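Local coordinates for increased recombination centers protein 6 (Saccharomyces cerevisiae, PDB 3UC9) that acts as a clathrin coat accessory factor related to small G proteins and is involved in gross chromosomal rearrangements and telomere healing, at residues 43-48 / 184-189; 36-41 / 137-142. One frame throughout, in Å; residues are numbered along the deposited sequence.

Contact 1. Residues 43-48 / 184-189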
ATOM      1  N   THR A  43       3.480   6.193 -11.296  1.00 19.84           N
ATOM      2  CA  THR A  43       2.398   6.659 -12.185  1.00 21.74           C
ATOM      3  C   THR A  43       1.868   5.508 -13.057  1.00 23.24           C
ATOM      4  O   THR A  43       0.647   5.371 -13.254  1.00 21.86           O
ATOM      5  CB  THR A  43       2.818   7.885 -13.067  1.00 24.38           C
ATOM      6  OG1 THR A  43       3.754   7.483 -14.072  1.00 27.81           O
ATOM      7  CG2 THR A  43       3.430   8.984 -12.218  1.00 22.52           C
ATOM      8  N   GLN A  44       2.774   4.669 -13.556  1.00 22.76           N
ATOM      9  CA  GLN A  44       2.379   3.465 -14.301  1.00 23.94           C
ATOM     10  C   GLN A  44       1.592   2.475 -13.414  1.00 21.73           C
ATOM     11  O   GLN A  44       0.597   1.892 -13.848  1.00 21.63           O
ATOM     12  CB  GLN A  44       3.610   2.755 -14.888  1.00 24.16           C
ATOM     13  CG  GLN A  44       4.361   3.521 -15.966  1.00 29.59           C
ATOM     14  CD  GLN A  44       5.346   2.625 -16.722  1.00 34.55           C
ATOM     15  OE1 GLN A  44       5.252   2.469 -17.939  1.00 43.24           O
ATOM     16  NE2 GLN A  44       6.276   2.013 -15.993  1.00 35.45           N
ATOM     17  N   PHE A  45       2.042   2.298 -12.175  1.00 20.48           N
ATOM     18  CA  PHE A  45       1.335   1.455 -11.193  1.00 19.29           C
ATOM     19  C   PHE A  45      -0.091   1.949 -10.981  1.00 19.26           C
ATOM     20  O   PHE A  45      -1.026   1.149 -10.930  1.00 19.71           O
ATOM     21  CB  PHE A  45       2.106   1.454  -9.869  1.00 19.10           C
ATOM     22  CG  PHE A  45       1.446   0.675  -8.758  1.00 18.55           C
ATOM     23  CD1 PHE A  45       1.791  -0.654  -8.522  1.00 20.71           C
ATOM     24  CD2 PHE A  45       0.510   1.269  -7.939  1.00 19.48           C
ATOM     25  CE1 PHE A  45       1.200  -1.371  -7.493  1.00 19.64           C
ATOM     26  CE2 PHE A  45      -0.090   0.545  -6.894  1.00 19.98           C
ATOM     27  CZ  PHE A  45       0.255  -0.772  -6.686  1.00 19.48           C
ATOM     28  N   LEU A  46      -0.266   3.262 -10.869  1.00 19.36           N
ATOM     29  CA  LEU A  46      -1.601   3.833 -10.646  1.00 20.07           C
ATOM     30  C   LEU A  46      -2.515   3.562 -11.840  1.00 21.48           C
ATOM     31  O   LEU A  46      -3.690   3.243 -11.673  1.00 21.01           O
ATOM     32  CB  LEU A  46      -1.525   5.332 -10.393  1.00 19.53           C
ATOM     33  CG  LEU A  46      -0.871   5.774  -9.081  1.00 22.14           C
ATOM     34  CD1 LEU A  46      -0.574   7.259  -9.109  1.00 25.90           C
ATOM     35  CD2 LEU A  46      -1.722   5.415  -7.871  1.00 26.04           C
ATOM     36  N   GLN A  47      -1.975   3.689 -13.044  1.00 23.61           N
ATOM     37  CA  GLN A  47      -2.739   3.360 -14.240  1.00 26.72           C
ATOM     38  C   GLN A  47      -3.138   1.883 -14.255  1.00 26.60           C
ATOM     39  O   GLN A  47      -4.283   1.548 -14.567  1.00 29.22           O
ATOM     40  CB  GLN A  47      -1.955   3.724 -15.509  1.00 29.49           C
ATOM     41  CG  GLN A  47      -2.675   3.374 -16.821  1.00 34.94           C
ATOM     42  CD  GLN A  47      -4.044   4.025 -16.926  1.00 41.39           C
ATOM     43  OE1 GLN A  47      -4.191   5.219 -16.660  1.00 46.51           O
ATOM     44  NE2 GLN A  47      -5.054   3.243 -17.318  1.00 43.19           N
ATOM     45  N   ASP A  48      -2.198   1.001 -13.934  1.00 25.92           N
ATOM     46  CA  ASP A  48      -2.428  -0.445 -14.047  1.00 26.38           C
ATOM     47  C   ASP A  48      -3.406  -0.992 -13.004  1.00 25.14           C
ATOM     48  O   ASP A  48      -4.251  -1.833 -13.308  1.00 26.20           O
ATOM     49  CB  ASP A  48      -1.096  -1.212 -13.976  1.00 27.28           C
ATOM     50  CG  ASP A  48      -0.214  -0.987 -15.204  1.00 30.98           C
ATOM     51  OD1 ASP A  48      -0.726  -0.541 -16.260  1.00 30.39           O
ATOM     52  OD2 ASP A  48       1.003  -1.257 -15.111  1.00 35.66           O
ATOM     53  N   LEU A 184       0.310 -13.594  -7.061  1.00 26.08           N
ATOM     54  CA  LEU A 184       1.454 -12.705  -6.918  1.00 25.87           C
ATOM     55  C   LEU A 184       1.209 -11.452  -7.756  1.00 26.48           C
ATOM     56  O   LEU A 184       0.196 -11.351  -8.455  1.00 28.79           O
ATOM     57  CB  LEU A 184       2.743 -13.395  -7.370  1.00 26.46           C
ATOM     58  CG  LEU A 184       3.231 -14.578  -6.533  1.00 24.54           C
ATOM     59  CD1 LEU A 184       4.384 -15.259  -7.249  1.00 23.50           C
ATOM     60  CD2 LEU A 184       3.628 -14.152  -5.105  1.00 27.25           C
ATOM     61  N   GLY A 185       2.124 -10.495  -7.660  1.00 26.66           N
ATOM     62  CA  GLY A 185       2.088  -9.313  -8.511  1.00 26.93           C
ATOM     63  C   GLY A 185       0.915  -8.408  -8.211  1.00 24.80           C
ATOM     64  O   GLY A 185       0.439  -8.357  -7.072  1.00 23.63           O
ATOM     65  N   LEU A 186       0.451  -7.694  -9.236  1.00 25.48           N
ATOM     66  CA  LEU A 186      -0.699  -6.790  -9.086  1.00 25.62           C
ATOM     67  C   LEU A 186      -1.985  -7.555  -8.795  1.00 24.24           C
ATOM     68  O   LEU A 186      -2.880  -7.018  -8.147  1.00 21.88           O
ATOM     69  CB  LEU A 186      -0.888  -5.904 -10.332  1.00 26.72           C
ATOM     70  CG  LEU A 186      -0.596  -4.401 -10.201  1.00 31.28           C
ATOM     71  CD1 LEU A 186       0.735  -4.105  -9.513  1.00 30.61           C
ATOM     72  CD2 LEU A 186      -0.652  -3.733 -11.578  1.00 34.03           C
ATOM     73  N   ASP A 187      -2.080  -8.797  -9.282  1.00 23.34           N
ATOM     74  CA  ASP A 187      -3.241  -9.655  -8.989  1.00 24.03           C
ATOM     75  C   ASP A 187      -3.373  -9.858  -7.474  1.00 21.07           C
ATOM     76  O   ASP A 187      -4.481  -9.825  -6.935  1.00 19.55           O
ATOM     77  CB  ASP A 187      -3.117 -11.012  -9.715  1.00 26.41           C
ATOM     78  CG  ASP A 187      -4.457 -11.745  -9.863  1.00 32.72           C
ATOM     79  OD1 ASP A 187      -5.528 -11.094  -9.829  1.00 38.29           O
ATOM     80  OD2 ASP A 187      -4.443 -12.992 -10.036  1.00 37.50           O
ATOM     81  N   ARG A 188      -2.247 -10.041  -6.791  1.00 19.26           N
ATOM     82  CA  ARG A 188      -2.246 -10.197  -5.330  1.00 19.07           C
ATOM     83  C   ARG A 188      -2.644  -8.910  -4.627  1.00 17.89           C
ATOM     84  O   ARG A 188      -3.416  -8.922  -3.668  1.00 17.93           O
ATOM     85  CB  ARG A 188      -0.881 -10.639  -4.821  1.00 18.91           C
ATOM     86  CG  ARG A 188      -0.760 -10.732  -3.289  1.00 22.23           C
ATOM     87  CD  ARG A 188      -1.846 -11.616  -2.625  1.00 21.07           C
ATOM     88  NE  ARG A 188      -1.749 -11.558  -1.162  1.00 20.44           N
ATOM     89  CZ  ARG A 188      -2.758 -11.678  -0.296  1.00 24.43           C
ATOM     90  NH1 ARG A 188      -4.014 -11.875  -0.702  1.00 27.24           N
ATOM     91  NH2 ARG A 188      -2.508 -11.593   1.005  1.00 24.93           N
ATOM     92  N   ILE A 189      -2.074  -7.799  -5.078  1.00 17.44           N
ATOM     93  CA  ILE A 189      -2.405  -6.501  -4.504  1.00 15.79           C
ATOM     94  C   ILE A 189      -3.911  -6.236  -4.662  1.00 15.21           C
ATOM     95  O   ILE A 189      -4.576  -5.790  -3.713  1.00 16.53           O
ATOM     96  CB  ILE A 189      -1.579  -5.358  -5.143  1.00 15.97           C
ATOM     97  CG1 ILE A 189      -0.084  -5.617  -4.962  1.00 17.23           C
ATOM     98  CG2 ILE A 189      -1.962  -4.019  -4.491  1.00 15.68           C
ATOM     99  CD1 ILE A 189       0.826  -4.574  -5.598  1.00 19.21           C
TER
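Leu186 and Phe45 carry most of this contact, the leucine setting one methyl against the ring of Phe45 and the other against the backbone side of Asp48. Leu186 CD1 lies 3.4 Å from Phe45 CE1, a tight approach, and nearly as close to CD1 of the same ring, meeting it at a slant. Leu186 CD2 forks off to Asp48 CB at 3.5 Å, so the branched end straddles one turn of helix 39-50. Its chi1 of -111° departs from a staggered value, a mildly strained torsion in this fit. Phe45 has CG anti to the backbone N (chi1 177°), which carries the ring end over to helix 185-195. Ile189, one turn after Leu186, comes from the opposite direction and puts CD1 in the plane of the ring at its edge, 3.7 Å from Phe45 CE1. In this Rossmann-like, small-G-protein-related fold, the first helix and the last modelled helix, 185-195, pack on the same sheet face: Phe45 rests on Ile107 and Ile109 of strand 103-110, Ile189 on Val135 and Val137 of strand 133-138. The short axes cross at -65° and stay 12.0 Å apart, so the side chains bridge the distance between the backbones; no hydrogen bond joins the two segments, which bury 175 Å² between them. An alanine in place of Phe45 would leave Leu186 CD1 and Ile189 CD1 without their shared ring, and would probably open a gap between the helices above the sheet. Trp168 meets the Phe45 ring edge-to-face and also touches Leu186 and Asp48.

Contact 2. Residues 36-41 / 137-142. Unlike the reference sequence in segment 137-142: Val137 (reference Ala).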
ATOM      1  N   HIS A  36      11.704   9.463  -4.843  1.00 18.31           N
ATOM      2  CA  HIS A  36      11.733  10.245  -6.090  1.00 20.26           C
ATOM      3  C   HIS A  36      12.144   9.486  -7.348  1.00 20.50           C
ATOM      4  O   HIS A  36      11.527   9.681  -8.392  1.00 19.58           O
ATOM      5  CB  HIS A  36      12.613  11.492  -5.951  1.00 21.79           C
ATOM      6  CG  HIS A  36      11.966  12.613  -5.199  1.00 26.72           C
ATOM      7  ND1 HIS A  36      10.628  12.920  -5.319  1.00 31.88           N
ATOM      8  CD2 HIS A  36      12.486  13.524  -4.342  1.00 33.93           C
ATOM      9  CE1 HIS A  36      10.345  13.952  -4.543  1.00 38.84           C
ATOM     10  NE2 HIS A  36      11.455  14.336  -3.937  1.00 34.65           N
ATOM     11  N   PRO A  37      13.187   8.629  -7.267  1.00 18.99           N
ATOM     12  CA  PRO A  37      13.595   7.933  -8.484  1.00 19.83           C
ATOM     13  C   PRO A  37      12.533   7.029  -9.088  1.00 18.47           C
ATOM     14  O   PRO A  37      12.614   6.723 -10.273  1.00 20.78           O
ATOM     15  CB  PRO A  37      14.805   7.097  -8.035  1.00 21.22           C
ATOM     16  CG  PRO A  37      15.337   7.802  -6.837  1.00 21.42           C
ATOM     17  CD  PRO A  37      14.137   8.413  -6.163  1.00 20.00           C
ATOM     18  N   HIS A  38      11.549   6.598  -8.294  1.00 17.83           N
ATOM     19  CA  HIS A  38      10.512   5.687  -8.788  1.00 16.76           C
ATOM     20  C   HIS A  38       9.162   6.358  -9.029  1.00 17.05           C
ATOM     21  O   HIS A  38       8.146   5.679  -9.124  1.00 16.01           O
ATOM     22  CB  HIS A  38      10.379   4.496  -7.836  1.00 17.72           C
ATOM     23  CG  HIS A  38      11.698   3.902  -7.467  1.00 16.14           C
ATOM     24  ND1 HIS A  38      12.521   3.288  -8.388  1.00 20.91           N
ATOM     25  CD2 HIS A  38      12.370   3.896  -6.294  1.00 18.78           C
ATOM     26  CE1 HIS A  38      13.633   2.900  -7.784  1.00 21.40           C
ATOM     27  NE2 HIS A  38      13.568   3.265  -6.514  1.00 17.98           N
ATOM     28  N   ASN A  39       9.149   7.689  -9.150  1.00 17.12           N
ATOM     29  CA  ASN A  39       7.892   8.408  -9.353  1.00 17.29           C
ATOM     30  C   ASN A  39       7.189   7.980 -10.629  1.00 17.97           C
ATOM     31  O   ASN A  39       5.963   7.823 -10.631  1.00 19.58           O
ATOM     32  CB  ASN A  39       8.090   9.936  -9.356  1.00 17.20           C
ATOM     33  CG  ASN A  39       8.372  10.490  -7.965  1.00 18.06           C
ATOM     34  OD1 ASN A  39       8.057   9.847  -6.963  1.00 17.71           O
ATOM     35  ND2 ASN A  39       8.958  11.683  -7.898  1.00 18.05           N
ATOM     36  N   PHE A  40       7.942   7.787 -11.710  1.00 17.25           N
ATOM     37  CA  PHE A  40       7.312   7.433 -12.976  1.00 18.66           C
ATOM     38  C   PHE A  40       6.694   6.046 -12.930  1.00 19.65           C
ATOM     39  O   PHE A  40       5.559   5.856 -13.392  1.00 20.98           O
ATOM     40  CB  PHE A  40       8.268   7.526 -14.171  1.00 19.73           C
ATOM     41  CG  PHE A  40       7.612   7.175 -15.482  1.00 19.30           C
ATOM     42  CD1 PHE A  40       6.630   7.997 -16.025  1.00 17.44           C
ATOM     43  CD2 PHE A  40       7.936   6.005 -16.146  1.00 18.61           C
ATOM     44  CE1 PHE A  40       6.007   7.672 -17.205  1.00 20.72           C
ATOM     45  CE2 PHE A  40       7.308   5.670 -17.332  1.00 20.29           C
ATOM     46  CZ  PHE A  40       6.354   6.502 -17.870  1.00 21.78           C
ATOM     47  N   LEU A  41       7.448   5.087 -12.399  1.00 19.11           N
ATOM     48  CA  LEU A  41       6.940   3.731 -12.192  1.00 19.51           C
ATOM     49  C   LEU A  41       5.671   3.744 -11.332  1.00 19.41           C
ATOM     50  O   LEU A  41       4.721   3.020 -11.617  1.00 19.59           O
ATOM     51  CB  LEU A  41       8.012   2.818 -11.584  1.00 18.87           C
ATOM     52  CG  LEU A  41       9.059   2.246 -12.543  1.00 24.99           C
ATOM     53  CD1 LEU A  41      10.010   1.337 -11.789  1.00 25.49           C
ATOM     54  CD2 LEU A  41       8.406   1.476 -13.693  1.00 29.14           C
ATOM     55  N   VAL A 137       5.925  -2.573  -2.435  1.00 16.13           N
ATOM     56  CA  VAL A 137       6.072  -3.028  -3.804  1.00 16.73           C
ATOM     57  C   VAL A 137       7.511  -2.826  -4.229  1.00 16.68           C
ATOM     58  O   VAL A 137       7.984  -1.699  -4.325  1.00 18.35           O
ATOM     59  CB  VAL A 137       5.127  -2.268  -4.744  1.00 16.20           C
ATOM     60  CG1 VAL A 137       5.335  -2.727  -6.186  1.00 19.30           C
ATOM     61  CG2 VAL A 137       3.673  -2.451  -4.319  1.00 17.59           C
ATOM     62  N   ASN A 138       8.220  -3.924  -4.454  1.00 17.43           N
ATOM     63  CA  ASN A 138       9.581  -3.865  -4.932  1.00 18.53           C
ATOM     64  C   ASN A 138       9.680  -3.845  -6.454  1.00 18.71           C
ATOM     65  O   ASN A 138       9.162  -4.742  -7.126  1.00 21.91           O
ATOM     66  CB  ASN A 138      10.384  -5.054  -4.435  1.00 18.43           C
ATOM     67  CG  ASN A 138      11.778  -5.076  -5.024  1.00 17.24           C
ATOM     68  OD1 ASN A 138      12.558  -4.141  -4.821  1.00 19.50           O
ATOM     69  ND2 ASN A 138      12.083  -6.117  -5.801  1.00 18.93           N
ATOM     70  N   VAL A 139      10.400  -2.858  -6.977  1.00 20.08           N
ATOM     71  CA  VAL A 139      10.602  -2.714  -8.416  1.00 22.24           C
ATOM     72  C   VAL A 139      12.011  -3.140  -8.858  1.00 24.17           C
ATOM     73  O   VAL A 139      12.285  -3.176 -10.055  1.00 27.38           O
ATOM     74  CB  VAL A 139      10.329  -1.269  -8.893  1.00 23.07           C
ATOM     75  CG1 VAL A 139       8.905  -0.861  -8.560  1.00 21.53           C
ATOM     76  CG2 VAL A 139      11.343  -0.288  -8.300  1.00 23.33           C
ATOM     77  N   ASN A 140      12.890  -3.468  -7.907  1.00 24.42           N
ATOM     78  CA  ASN A 140      14.222  -4.009  -8.215  1.00 27.08           C
ATOM     79  C   ASN A 140      14.124  -5.435  -8.768  1.00 29.81           C
ATOM     80  O   ASN A 140      13.834  -6.382  -8.036  1.00 29.62           O
ATOM     81  CB  ASN A 140      15.134  -3.980  -6.973  1.00 26.74           C
ATOM     82  CG  ASN A 140      16.591  -4.374  -7.285  1.00 29.97           C
ATOM     83  OD1 ASN A 140      16.870  -5.010  -8.299  1.00 29.18           O
ATOM     84  ND2 ASN A 140      17.521  -3.993  -6.401  1.00 25.47           N
ATOM     85  N   GLU A 141      14.406  -5.579 -10.061  1.00 32.73           N
ATOM     86  CA  GLU A 141      14.170  -6.840 -10.765  1.00 35.45           C
ATOM     87  C   GLU A 141      15.155  -7.959 -10.395  1.00 36.31           C
ATOM     88  O   GLU A 141      14.947  -9.112 -10.777  1.00 36.37           O
ATOM     89  CB  GLU A 141      14.160  -6.594 -12.283  1.00 37.24           C
ATOM     90  CG  GLU A 141      13.137  -5.521 -12.701  1.00 40.03           C
ATOM     91  CD  GLU A 141      12.776  -5.547 -14.180  1.00 47.07           C
ATOM     92  OE1 GLU A 141      13.483  -6.216 -14.961  1.00 50.58           O
ATOM     93  OE2 GLU A 141      11.771  -4.893 -14.557  1.00 48.37           O
ATOM     94  N   GLU A 142      16.207  -7.628  -9.645  1.00 36.54           N
ATOM     95  CA  GLU A 142      17.179  -8.627  -9.184  1.00 38.43           C
ATOM     96  C   GLU A 142      16.708  -9.392  -7.942  1.00 36.74           C
ATOM     97  O   GLU A 142      17.302 -10.410  -7.584  1.00 36.89           O
ATOM     98  CB  GLU A 142      18.535  -7.969  -8.896  1.00 39.69           C
ATOM     99  CG  GLU A 142      19.729  -8.937  -8.932  1.00 47.30           C
ATOM    100  CD  GLU A 142      21.032  -8.292  -8.471  1.00 53.92           C
ATOM    101  OE1 GLU A 142      21.356  -7.178  -8.947  1.00 57.03           O
ATOM    102  OE2 GLU A 142      21.736  -8.904  -7.635  1.00 58.38           O
TER
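Val139 is touched from two sides, by the ring of His38 and by the end of Leu41. Ahead of them His36 and Asn39 brace the turn: Asn39 N bonds to His36 O, and Asn39 ND2 reaches His36 ND1 at 3.3 Å, a weak bond. Pro37 comes next, its CB 4.2 Å above the plane of the His38 ring and over its centre. His38, at the N-cap position of helix 39-50, receives Val139 CG2 on the other face, so the imidazole is held between proline and valine. This is a CH-pi contact, with Val139 CG2 4.1 Å from the centroid of the His38 ring and 28° off its normal; the closest ring atom, His38 ND1, is 3.8 Å from the methyl. In small G proteins the loop after the first strand is the P-loop, and the loop after the strand equivalent to 133-138 carries the guanine-specificity motif, so the contact probably joins the topological counterparts of those two loops; nucleotide binding here does not follow from it. Leu41, in the first turn of the helix, meets Val139 tip to tip, its CD1 3.9 Å from Val139 CB. With chi1 at -59°, Val139 keeps CG1 near Leu41 and gives CG2 to the histidine. Asparagine side chains bond across the turn after Val139. Asn138 ND2 donates to Asn140 O at 2.9 Å, and Asn138 OD1 accepts weakly from Asn140 N while also binding Ile112 N. Asn140 OD1 accepts from Glu142 N at 3.0 Å in a fairly straight bond (160°), closing an Asx turn, and its ND2 binds Asp111 OD1.

From the N terminus, strand 29-35 runs into 36-41, the first half of contact 2, and the same helix 39-50 then supplies 43-48 for contact 1. The chain next builds much of the sheet before 137-142, at the end of strand 133-138, closes contact 2 across 95 intervening residues. Contact 1 closes later, when helix 185-195 begins, after 135 residues; the two loops therefore cross rather than nest. Contact 2 ties the start of the helix to the loop that leaves the C-terminal end of inner strand 133-138, contact 1 its later turns to the last modelled helix. Val137, an alanine in the reference sequence, joins them: its CG2 packs 3.8 Å from Ile189 CD1.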